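Local coordinates for transcriptional regulator (Pseudomonas aeruginosa, PDB 3E7Q), which probably binds cis-regulatory DNA and represses transcription as an all-helical, dimeric regulator of the TetR family, at residues 96-99 / 103-106; 111-116 / 172-177; 53-58 / 62-67; 117-120 / 125-128. One frame throughout, in Å; residues are numbered along the deposited sequence.

Interaction 1 (96-99 / 103-106)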
loop_
_atom_site.group_PDB
_atom_site.type_symbol
_atom_site.label_atom_id
_atom_site.label_comp_id
_atom_site.label_asym_id
_atom_site.label_seq_id
_atom_site.Cartn_x
_atom_site.Cartn_y
_atom_site.Cartn_z
ATOM N N PHE B 96 -10.108 -7.061 13.900
ATOM C CA PHE B 96 -10.732 -6.445 12.708
ATOM C C PHE B 96 -11.460 -5.156 13.054
ATOM O O PHE B 96 -11.249 -4.136 12.398
ATOM C CB PHE B 96 -11.705 -7.439 12.022
ATOM C CG PHE B 96 -11.029 -8.765 11.600
ATOM C CD1 PHE B 96 -9.677 -8.793 11.195
ATOM C CD2 PHE B 96 -11.754 -9.953 11.591
ATOM C CE1 PHE B 96 -9.074 -9.974 10.875
ATOM C CE2 PHE B 96 -11.156 -11.147 11.238
ATOM C CZ PHE B 96 -9.824 -11.166 10.863
ATOM N N GLU B 97 -12.293 -5.200 14.085
ATOM C CA GLU B 97 -12.951 -3.986 14.600
ATOM C C GLU B 97 -11.972 -2.869 14.950
ATOM O O GLU B 97 -12.151 -1.736 14.501
ATOM C CB GLU B 97 -13.828 -4.305 15.812
ATOM C CG GLU B 97 -15.039 -5.161 15.463
ATOM C CD GLU B 97 -16.161 -4.403 14.738
ATOM O OE1 GLU B 97 -16.134 -3.131 14.681
ATOM O OE2 GLU B 97 -17.081 -5.114 14.237
ATOM N N ALA B 98 -10.927 -3.182 15.719
ATOM C CA ALA B 98 -9.903 -2.155 15.983
ATOM C C ALA B 98 -9.291 -1.617 14.686
ATOM O O ALA B 98 -9.072 -0.385 14.541
ATOM C CB ALA B 98 -8.835 -2.629 16.925
ATOM N N SER B 99 -9.062 -2.523 13.739
ATOM C CA SER B 99 -8.418 -2.179 12.450
ATOM C C SER B 99 -9.189 -1.180 11.592
ATOM O O SER B 99 -8.585 -0.454 10.824
ATOM C CB SER B 99 -8.206 -3.436 11.589
ATOM O OG SER B 99 -7.206 -4.295 12.116
ATOM N N GLU B 103 -9.638 5.339 14.925
ATOM C CA GLU B 103 -8.262 5.461 15.412
ATOM C C GLU B 103 -7.245 4.909 14.377
ATOM O O GLU B 103 -6.396 5.650 13.855
ATOM C CB GLU B 103 -8.143 4.763 16.771
ATOM C CG GLU B 103 -8.945 5.444 17.932
ATOM C CD GLU B 103 -10.493 5.236 17.874
ATOM O OE1 GLU B 103 -10.934 4.169 17.397
ATOM O OE2 GLU B 103 -11.272 6.152 18.301
ATOM N N LEU B 104 -7.380 3.644 14.008
ATOM C CA LEU B 104 -6.469 3.043 13.024
ATOM C C LEU B 104 -6.884 3.319 11.563
ATOM O O LEU B 104 -6.064 3.171 10.634
ATOM C CB LEU B 104 -6.307 1.539 13.284
ATOM C CG LEU B 104 -5.665 1.299 14.653
ATOM C CD1 LEU B 104 -5.600 -0.171 14.992
ATOM C CD2 LEU B 104 -4.263 1.963 14.789
ATOM N N LEU B 105 -8.138 3.741 11.340
ATOM C CA LEU B 105 -8.565 4.025 9.962
ATOM C C LEU B 105 -8.438 5.513 9.619
ATOM O O LEU B 105 -8.825 5.927 8.538
ATOM C CB LEU B 105 -9.959 3.439 9.683
ATOM C CG LEU B 105 -10.254 3.068 8.215
ATOM C CD1 LEU B 105 -9.315 1.970 7.634
ATOM C CD2 LEU B 105 -11.721 2.691 8.009
ATOM N N ASP B 106 -7.850 6.305 10.523
ATOM C CA ASP B 106 -7.627 7.742 10.310
ATOM C C ASP B 106 -6.848 8.024 9.027
ATOM O O ASP B 106 -5.628 7.752 8.940
ATOM C CB ASP B 106 -6.878 8.369 11.510
ATOM C CG ASP B 106 -6.565 9.881 11.321
ATOM O OD1 ASP B 106 -7.305 10.598 10.580
ATOM O OD2 ASP B 106 -5.569 10.351 11.937
#

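Interaction 2 (111-116 / 172-177)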
loop_
_atom_site.group_PDB
_atom_site.type_symbol
_atom_site.label_atom_id
_atom_site.label_comp_id
_atom_site.label_asym_id
_atom_site.label_seq_id
_atom_site.Cartn_x
_atom_site.Cartn_y
_atom_site.Cartn_z
ATOM N N ASP B 111 -0.445 9.708 4.477
ATOM C CA ASP B 111 0.700 10.409 3.931
ATOM C C ASP B 111 2.009 10.054 4.642
ATOM O O ASP B 111 3.077 9.997 4.002
ATOM C CB ASP B 111 0.501 11.944 4.012
ATOM C CG ASP B 111 -0.988 12.392 3.872
ATOM O OD1 ASP B 111 -1.236 13.239 2.949
ATOM O OD2 ASP B 111 -1.863 11.933 4.687
ATOM N N ALA B 112 1.912 9.842 5.959
ATOM C CA ALA B 112 3.059 9.503 6.793
ATOM C C ALA B 112 3.582 8.103 6.453
ATOM O O ALA B 112 4.755 7.932 6.203
ATOM C CB ALA B 112 2.700 9.591 8.268
ATOM N N TRP B 113 2.694 7.129 6.398
ATOM C CA TRP B 113 3.070 5.767 5.978
ATOM C C TRP B 113 3.657 5.710 4.577
ATOM O O TRP B 113 4.644 4.998 4.336
ATOM C CB TRP B 113 1.867 4.836 6.057
ATOM C CG TRP B 113 1.513 4.583 7.392
ATOM C CD1 TRP B 113 0.657 5.339 8.180
ATOM C CD2 TRP B 113 2.018 3.532 8.217
ATOM N NE1 TRP B 113 0.590 4.792 9.431
ATOM C CE2 TRP B 113 1.406 3.686 9.494
ATOM C CE3 TRP B 113 2.918 2.470 8.003
ATOM C CZ2 TRP B 113 1.651 2.804 10.566
ATOM C CZ3 TRP B 113 3.177 1.589 9.062
ATOM C CH2 TRP B 113 2.545 1.764 10.333
ATOM N N LEU B 114 3.086 6.495 3.668
ATOM C CA LEU B 114 3.582 6.537 2.324
ATOM C C LEU B 114 5.050 7.047 2.264
ATOM O O LEU B 114 5.886 6.524 1.549
ATOM C CB LEU B 114 2.643 7.347 1.458
ATOM C CG LEU B 114 1.267 6.773 1.097
ATOM C CD1 LEU B 114 0.564 7.859 0.305
ATOM C CD2 LEU B 114 1.359 5.547 0.278
ATOM N N ALA B 115 5.346 8.021 3.104
ATOM C CA ALA B 115 6.669 8.590 3.225
ATOM C C ALA B 115 7.644 7.581 3.876
ATOM O O ALA B 115 8.791 7.470 3.423
ATOM C CB ALA B 115 6.613 9.940 4.016
ATOM N N PHE B 116 7.201 6.856 4.913
ATOM C CA PHE B 116 8.041 5.794 5.542
ATOM C C PHE B 116 8.412 4.660 4.576
ATOM O O PHE B 116 9.550 4.189 4.497
ATOM C CB PHE B 116 7.308 5.155 6.727
ATOM C CG PHE B 116 6.973 6.102 7.886
ATOM C CD1 PHE B 116 7.848 7.076 8.312
ATOM C CD2 PHE B 116 5.794 5.920 8.589
ATOM C CE1 PHE B 116 7.552 7.890 9.385
ATOM C CE2 PHE B 116 5.477 6.725 9.651
ATOM C CZ PHE B 116 6.386 7.740 10.050
ATOM N N GLY B 172 -3.981 -3.907 2.314
ATOM C CA GLY B 172 -4.668 -3.564 1.061
ATOM C C GLY B 172 -5.930 -2.807 1.319
ATOM O O GLY B 172 -6.192 -1.811 0.687
ATOM N N LEU B 173 -6.746 -3.298 2.245
ATOM C CA LEU B 173 -7.973 -2.628 2.630
ATOM C C LEU B 173 -7.768 -1.275 3.314
ATOM O O LEU B 173 -8.505 -0.317 3.081
ATOM C CB LEU B 173 -8.789 -3.546 3.540
ATOM C CG LEU B 173 -9.379 -4.824 2.896
ATOM C CD1 LEU B 173 -9.961 -5.488 4.026
ATOM C CD2 LEU B 173 -10.417 -4.551 1.754
ATOM N N TRP B 174 -6.766 -1.196 4.172
ATOM C CA TRP B 174 -6.443 0.051 4.834
ATOM C C TRP B 174 -6.027 1.110 3.785
ATOM O O TRP B 174 -6.472 2.230 3.832
ATOM C CB TRP B 174 -5.360 -0.180 5.893
ATOM C CG TRP B 174 -4.989 1.055 6.595
ATOM C CD1 TRP B 174 -5.624 1.618 7.665
ATOM C CD2 TRP B 174 -3.923 1.943 6.251
ATOM N NE1 TRP B 174 -5.022 2.805 8.006
ATOM C CE2 TRP B 174 -3.960 3.013 7.157
ATOM C CE3 TRP B 174 -2.953 1.943 5.247
ATOM C CZ2 TRP B 174 -3.056 4.050 7.105
ATOM C CZ3 TRP B 174 -2.028 3.000 5.190
ATOM C CH2 TRP B 174 -2.094 4.033 6.095
ATOM N N LEU B 175 -5.180 0.716 2.831
ATOM C CA LEU B 175 -4.706 1.578 1.779
ATOM C C LEU B 175 -5.867 2.066 0.881
ATOM O O LEU B 175 -5.999 3.257 0.604
ATOM C CB LEU B 175 -3.596 0.853 0.977
ATOM C CG LEU B 175 -2.982 1.541 -0.269
ATOM C CD1 LEU B 175 -2.230 2.860 0.128
ATOM C CD2 LEU B 175 -2.062 0.553 -1.019
ATOM N N GLU B 176 -6.736 1.163 0.455
ATOM C CA GLU B 176 -7.883 1.596 -0.312
ATOM C C GLU B 176 -8.865 2.503 0.426
ATOM O O GLU B 176 -9.432 3.358 -0.207
ATOM C CB GLU B 176 -8.633 0.428 -0.958
ATOM C CG GLU B 176 -9.735 0.914 -1.941
ATOM C CD GLU B 176 -9.399 2.228 -2.778
ATOM O OE1 GLU B 176 -8.248 2.399 -3.334
ATOM O OE2 GLU B 176 -10.346 3.072 -2.889
ATOM N N SER B 177 -9.070 2.312 1.728
ATOM C CA SER B 177 -9.936 3.188 2.516
ATOM C C SER B 177 -9.388 4.572 2.439
ATOM O O SER B 177 -10.138 5.496 2.241
ATOM C CB SER B 177 -10.053 2.797 4.014
ATOM O OG SER B 177 -10.476 1.431 4.221
#

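Interaction 3 (53-58 / 62-67)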
loop_
_atom_site.group_PDB
_atom_site.type_symbol
_atom_site.label_atom_id
_atom_site.label_comp_id
_atom_site.label_asym_id
_atom_site.label_seq_id
_atom_site.Cartn_x
_atom_site.Cartn_y
_atom_site.Cartn_z
ATOM N N HIS B 53 22.004 20.148 17.131
ATOM C CA HIS B 53 22.610 19.930 18.449
ATOM C C HIS B 53 22.091 18.707 19.214
ATOM O O HIS B 53 22.885 17.927 19.749
ATOM C CB HIS B 53 22.400 21.169 19.328
ATOM C CG HIS B 53 22.267 20.858 20.791
ATOM N ND1 HIS B 53 21.058 20.543 21.380
ATOM C CD2 HIS B 53 23.195 20.790 21.777
ATOM C CE1 HIS B 53 21.246 20.301 22.665
ATOM N NE2 HIS B 53 22.533 20.444 22.931
ATOM N N HIS B 54 20.771 18.550 19.291
ATOM C CA HIS B 54 20.203 17.476 20.094
ATOM C C HIS B 54 19.903 16.193 19.323
ATOM O O HIS B 54 19.553 15.179 19.962
ATOM C CB HIS B 54 18.948 17.940 20.849
ATOM C CG HIS B 54 18.812 17.309 22.206
ATOM N ND1 HIS B 54 19.313 17.894 23.353
ATOM C CD2 HIS B 54 18.287 16.117 22.589
ATOM C CE1 HIS B 54 19.081 17.101 24.385
ATOM N NE2 HIS B 54 18.460 16.017 23.950
ATOM N N TYR B 55 20.048 16.213 17.983
ATOM C CA TYR B 55 19.739 15.015 17.170
ATOM C C TYR B 55 20.671 14.697 15.962
ATOM O O TYR B 55 21.301 15.613 15.381
ATOM C CB TYR B 55 18.263 15.024 16.745
ATOM C CG TYR B 55 17.622 13.679 16.992
ATOM C CD1 TYR B 55 16.955 13.405 18.191
ATOM C CD2 TYR B 55 17.728 12.658 16.056
ATOM C CE1 TYR B 55 16.387 12.153 18.424
ATOM C CE2 TYR B 55 17.170 11.418 16.285
ATOM C CZ TYR B 55 16.504 11.168 17.460
ATOM O OH TYR B 55 15.954 9.914 17.650
ATOM N N ASP B 56 20.748 13.395 15.610
ATOM C CA ASP B 56 21.779 12.879 14.683
ATOM C C ASP B 56 21.558 13.398 13.254
ATOM O O ASP B 56 22.489 13.952 12.604
ATOM C CB ASP B 56 21.858 11.333 14.743
ATOM C CG ASP B 56 22.666 10.710 13.582
ATOM O OD1 ASP B 56 23.152 11.435 12.689
ATOM O OD2 ASP B 56 22.810 9.463 13.560
ATOM N N GLY B 57 20.335 13.240 12.775
ATOM C CA GLY B 57 19.962 13.755 11.470
ATOM C C GLY B 57 18.532 13.392 11.127
ATOM O O GLY B 57 17.764 12.917 11.985
ATOM N N LYS B 58 18.196 13.631 9.870
ATOM C CA LYS B 58 16.886 13.396 9.367
ATOM C C LYS B 58 16.551 11.893 9.459
ATOM O O LYS B 58 15.572 11.522 10.070
ATOM C CB LYS B 58 16.800 13.889 7.932
ATOM C CG LYS B 58 15.498 13.565 7.201
ATOM C CD LYS B 58 15.856 13.388 5.753
ATOM C CE LYS B 58 14.686 13.373 4.838
ATOM N NZ LYS B 58 15.179 13.834 3.524
ATOM N N VAL B 62 13.171 10.439 11.385
ATOM C CA VAL B 62 12.091 9.737 10.654
ATOM C C VAL B 62 11.900 8.308 11.224
ATOM O O VAL B 62 10.756 7.924 11.517
ATOM C CB VAL B 62 12.330 9.744 9.132
ATOM C CG1 VAL B 62 11.406 8.801 8.425
ATOM C CG2 VAL B 62 12.202 11.188 8.536
ATOM N N ALA B 63 13.007 7.579 11.442
ATOM C CA ALA B 63 12.974 6.301 12.160
ATOM C C ALA B 63 12.307 6.423 13.530
ATOM O O ALA B 63 11.477 5.584 13.895
ATOM C CB ALA B 63 14.385 5.707 12.311
ATOM N N GLU B 64 12.615 7.466 14.286
ATOM C CA GLU B 64 11.903 7.662 15.563
ATOM C C GLU B 64 10.388 7.868 15.406
ATOM O O GLU B 64 9.586 7.297 16.171
ATOM C CB GLU B 64 12.441 8.841 16.355
ATOM C CG GLU B 64 13.500 8.548 17.431
ATOM C CD GLU B 64 13.086 7.505 18.493
ATOM O OE1 GLU B 64 12.540 7.876 19.583
ATOM O OE2 GLU B 64 13.380 6.312 18.247
ATOM N N ALA B 65 9.988 8.707 14.454
ATOM C CA ALA B 65 8.557 8.857 14.115
ATOM C C ALA B 65 7.892 7.531 13.655
ATOM O O ALA B 65 6.742 7.250 14.035
ATOM C CB ALA B 65 8.345 9.928 13.083
ATOM N N TYR B 66 8.604 6.776 12.812
ATOM C CA TYR B 66 8.158 5.495 12.293
ATOM C C TYR B 66 7.935 4.536 13.457
ATOM O O TYR B 66 6.907 3.926 13.548
ATOM C CB TYR B 66 9.193 4.909 11.289
ATOM C CG TYR B 66 8.741 3.746 10.356
ATOM C CD1 TYR B 66 7.442 3.251 10.347
ATOM C CD2 TYR B 66 9.617 3.206 9.462
ATOM C CE1 TYR B 66 7.063 2.228 9.508
ATOM C CE2 TYR B 66 9.253 2.199 8.600
ATOM C CZ TYR B 66 7.977 1.712 8.614
ATOM O OH TYR B 66 7.624 0.687 7.761
ATOM N N LEU B 67 8.888 4.470 14.373
ATOM C CA LEU B 67 8.783 3.638 15.566
ATOM C C LEU B 67 7.635 3.977 16.500
ATOM O O LEU B 67 7.008 3.072 17.075
ATOM C CB LEU B 67 10.095 3.677 16.357
ATOM C CG LEU B 67 11.058 2.539 16.060
ATOM C CD1 LEU B 67 12.471 2.817 16.587
ATOM C CD2 LEU B 67 10.497 1.162 16.620
#

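Interaction 4 (117-120 / 125-128)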
loop_
_atom_site.group_PDB
_atom_site.type_symbol
_atom_site.label_atom_id
_atom_site.label_comp_id
_atom_site.label_asym_id
_atom_site.label_seq_id
_atom_site.Cartn_x
_atom_site.Cartn_y
_atom_site.Cartn_z
ATOM N N TRP B 117 7.415 4.190 3.861
ATOM C CA TRP B 117 7.590 3.149 2.900
ATOM C C TRP B 117 8.512 3.522 1.756
ATOM O O TRP B 117 9.147 2.663 1.181
ATOM C CB TRP B 117 6.234 2.800 2.364
ATOM C CG TRP B 117 5.390 2.103 3.315
ATOM C CD1 TRP B 117 5.797 1.397 4.405
ATOM C CD2 TRP B 117 3.970 1.979 3.266
ATOM N NE1 TRP B 117 4.728 0.839 5.010
ATOM C CE2 TRP B 117 3.598 1.138 4.320
ATOM C CE3 TRP B 117 2.984 2.456 2.402
ATOM C CZ2 TRP B 117 2.263 0.812 4.586
ATOM C CZ3 TRP B 117 1.688 2.150 2.646
ATOM C CH2 TRP B 117 1.325 1.312 3.725
ATOM N N GLY B 118 8.571 4.804 1.390
ATOM C CA GLY B 118 9.508 5.239 0.359
ATOM C C GLY B 118 10.930 5.288 0.885
ATOM O O GLY B 118 11.867 5.058 0.140
ATOM N N ALA B 119 11.090 5.609 2.160
ATOM C CA ALA B 119 12.381 5.612 2.809
ATOM C C ALA B 119 12.911 4.180 3.088
ATOM O O ALA B 119 14.083 4.038 3.382
ATOM C CB ALA B 119 12.300 6.401 4.074
ATOM N N VAL B 120 12.040 3.153 3.057
ATOM C CA VAL B 120 12.407 1.809 3.436
ATOM C C VAL B 120 13.503 1.258 2.500
ATOM O O VAL B 120 14.495 0.685 2.968
ATOM C CB VAL B 120 11.182 0.850 3.571
ATOM C CG1 VAL B 120 11.596 -0.596 3.414
ATOM C CG2 VAL B 120 10.500 1.047 4.876
ATOM N N ALA B 125 18.242 1.835 8.126
ATOM C CA ALA B 125 17.655 2.032 9.444
ATOM C C ALA B 125 16.133 2.050 9.413
ATOM O O ALA B 125 15.487 1.451 10.279
ATOM C CB ALA B 125 18.232 3.361 10.131
ATOM N N ILE B 126 15.562 2.701 8.404
ATOM C CA ILE B 126 14.112 2.714 8.206
ATOM C C ILE B 126 13.590 1.346 7.749
ATOM O O ILE B 126 12.521 0.880 8.217
ATOM C CB ILE B 126 13.698 3.858 7.234
ATOM C CG1 ILE B 126 14.143 5.193 7.896
ATOM C CG2 ILE B 126 12.222 3.748 6.911
ATOM C CD1 ILE B 126 13.880 6.497 7.078
ATOM N N GLY B 127 14.385 0.709 6.871
ATOM C CA GLY B 127 14.207 -0.664 6.475
ATOM C C GLY B 127 14.099 -1.602 7.635
ATOM O O GLY B 127 13.241 -2.478 7.642
ATOM N N ARG B 128 14.958 -1.407 8.633
ATOM C CA ARG B 128 14.967 -2.276 9.763
ATOM C C ARG B 128 13.774 -1.997 10.702
ATOM O O ARG B 128 13.298 -2.919 11.368
ATOM C CB ARG B 128 16.285 -2.182 10.520
ATOM C CG ARG B 128 17.551 -2.527 9.720
ATOM C CD ARG B 128 18.800 -2.650 10.674
ATOM N NE ARG B 128 19.114 -1.419 11.447
ATOM C CZ ARG B 128 19.982 -0.437 11.105
ATOM N NH1 ARG B 128 20.678 -0.452 9.957
ATOM N NH2 ARG B 128 20.146 0.619 11.924
#

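Interaction 1 (96-99 / 103-106)
The flat groups at this contact are the peptide carbonyls of A98 and S99, and what meets them is leucine carbon. L104 CD1 stands over one face of the A98 peptide, 3.5 Å from A98 O. CB of L104 lies lower against it, 3.6 Å from A98 O. At S99 the carbonyl oxygen sits between two leucines, with L104 CB 3.9 Å and L105 CD1 4.1 Å from S99 O. With CG of L104 beside its backbone N and anti to the carbonyl carbon (chi1 -63°), the branch is turned along the end of helix 88-99, and CD1 also comes within 4.5 Å of A98 CB. It is a turn between helix 88-99 and the short, weakly bonded helix 102-105, at the surface of the C-terminal region of a TetR-family regulator. Away from the turn, L104 packs on V73 and L77 of helix 58-82, while L105 reaches P186 and W174. No hydrogen bond joins the two segments. The polar needs of A98 O are met instead by S101 OG in the connecting turn, and S99 OG bonds back to F95 O. Cohesion across the turn is therefore van der Waals, aliphatic carbons set against the carbonyls that finish a helix.

Interaction 2 (111-116 / 172-177)
W113 meets W174 where helix 110-120 passes helix 159-179, two members of the helical bundle that forms the C-terminal domain of TetR-type regulators. Going along 111-116, W113 comes first: its indole offers a face to the edge of W174 in a T-shaped pair. The five-membered ring of W113 and the six-membered ring of W174 have centroids 5.0 Å apart and planes at 69°, and the closest atoms are W113 CD1 and W174 CH2 at 3.7 Å. W174 reaches across because its CG is anti to the backbone N (chi1 180°), and the position of its indole is further fixed by a hydrogen bond from NE1 to L104 O. L114, next in line, makes the lighter second contact, its CD2 lying 4.5 Å from L175 CD1. Both leucines also face the second subunit, L114 against G118 and L175 against W117 of that chain. F116 stacks on Y66 of helix 58-82, and A112 O lies 3.2 Å above the F116 ring plane, toward its rim. In the partner helix, L173 O accepts from S177 N and S177 OG on opposite faces of its carbonyl plane, the OG bond measuring 2.9 Å between S177 OG and L173 O.

Interaction 3 (53-58 / 62-67)
K58 and V62 form the firm part of this contact, in the first turn of helix 58-82, which follows the predicted helix-turn-helix DNA-binding motif of the TetR fold. G57 is the N-cap residue, and within the first turn V62 N donates to K58 O at 2.9 Å, with an N-H...O angle of 161°. The side chain of V62 lies beside the same oxygen. Because CG2 is anti to the carbonyl carbon and beside the backbone N, it comes within 3.7 Å of K58 O, and it also lies 4.3 Å from K58 CG. V62 is buried, packing further on T23, F116 and I126. The other side, where Y55 and E64 are both partly exposed, is nearer solvent and poorly defined in the model. There Y55, the first residue to leave helical geometry after helix 48-54, crosses E64 at about a right angle; the modelled separation between its hydroxyl and the E64 chain is too short to be trusted, so the details are doubtful. Y55 also rests on A60 and L61, and E64 touches K16. The K58 chain leads away from V62 toward F32 and A35: its NZ hydrogen-bonds to both F32 O and A35 O and makes a cation-pi contact with the F32 ring.

Interaction 4 (117-120 / 125-128)
I126 overlaps A119 and V120 together, spreading its two branches over these residues of helix 110-120. Its CD1 presses on A119 CB at 3.4 Å, a close approach for two carbons. The other branch, CG2, lies against both residues: I126 CG2 is 3.9 Å from A119 CB and 3.8 Å from V120 CG2. The first torsion (chi1 -61°), with CG1 anti to the carbonyl carbon, sends the CG1-CD1 arm to A119 and leaves CG2 between A119 and V120. V120 meets I126 obliquely with CG2, while its CG1 turns to G127, 4.0 Å from G127 CA. At this point the backbones themselves come together. G127 has no side chain to hold them apart, and V120 O lies 3.8 Å from G127 CA, while the CA atoms of V120 and G127 are separated by 4.3 Å. No hydrogen bond crosses between the segments, so the junction is held by apolar packing. The surroundings extend it: I126 also touches V62 and Y66 of helix 58-82 and, together with A119, F32 of helix 12-34, whereas V120 packs on L179 of the second subunit. The arrangement is two consecutive helices meeting at a sharp turn, a short connection leading helix 110-120 into the long helix 124-152. It sits where the C-terminal helices of a TetR-family protein meet its N-terminal DNA-binding region.

In the fold
The four contacts trace a path through one subunit. Interaction 1 joins interaction 2 through L104 O and W174 NE1, 2.9 Å apart, their centres about 13 Å from each other. Interactions 2 and 4 share helix 110-120, and both reach the second subunit. Interaction 3 connects the DNA-binding side to both: Y66 packs on F116, Y66 CE2 lies 3.5 Å from I126 O, and V62 CG1 lies 3.6 Å from I126 CD1. Interactions 1 and 3 are about 27 Å apart between centres, on opposite sides of the chain's centre, without direct touch. Packing is thus continuous from the helices behind the predicted DNA-binding motif to the C-terminal bundle, consistent with coupling between the two in this family.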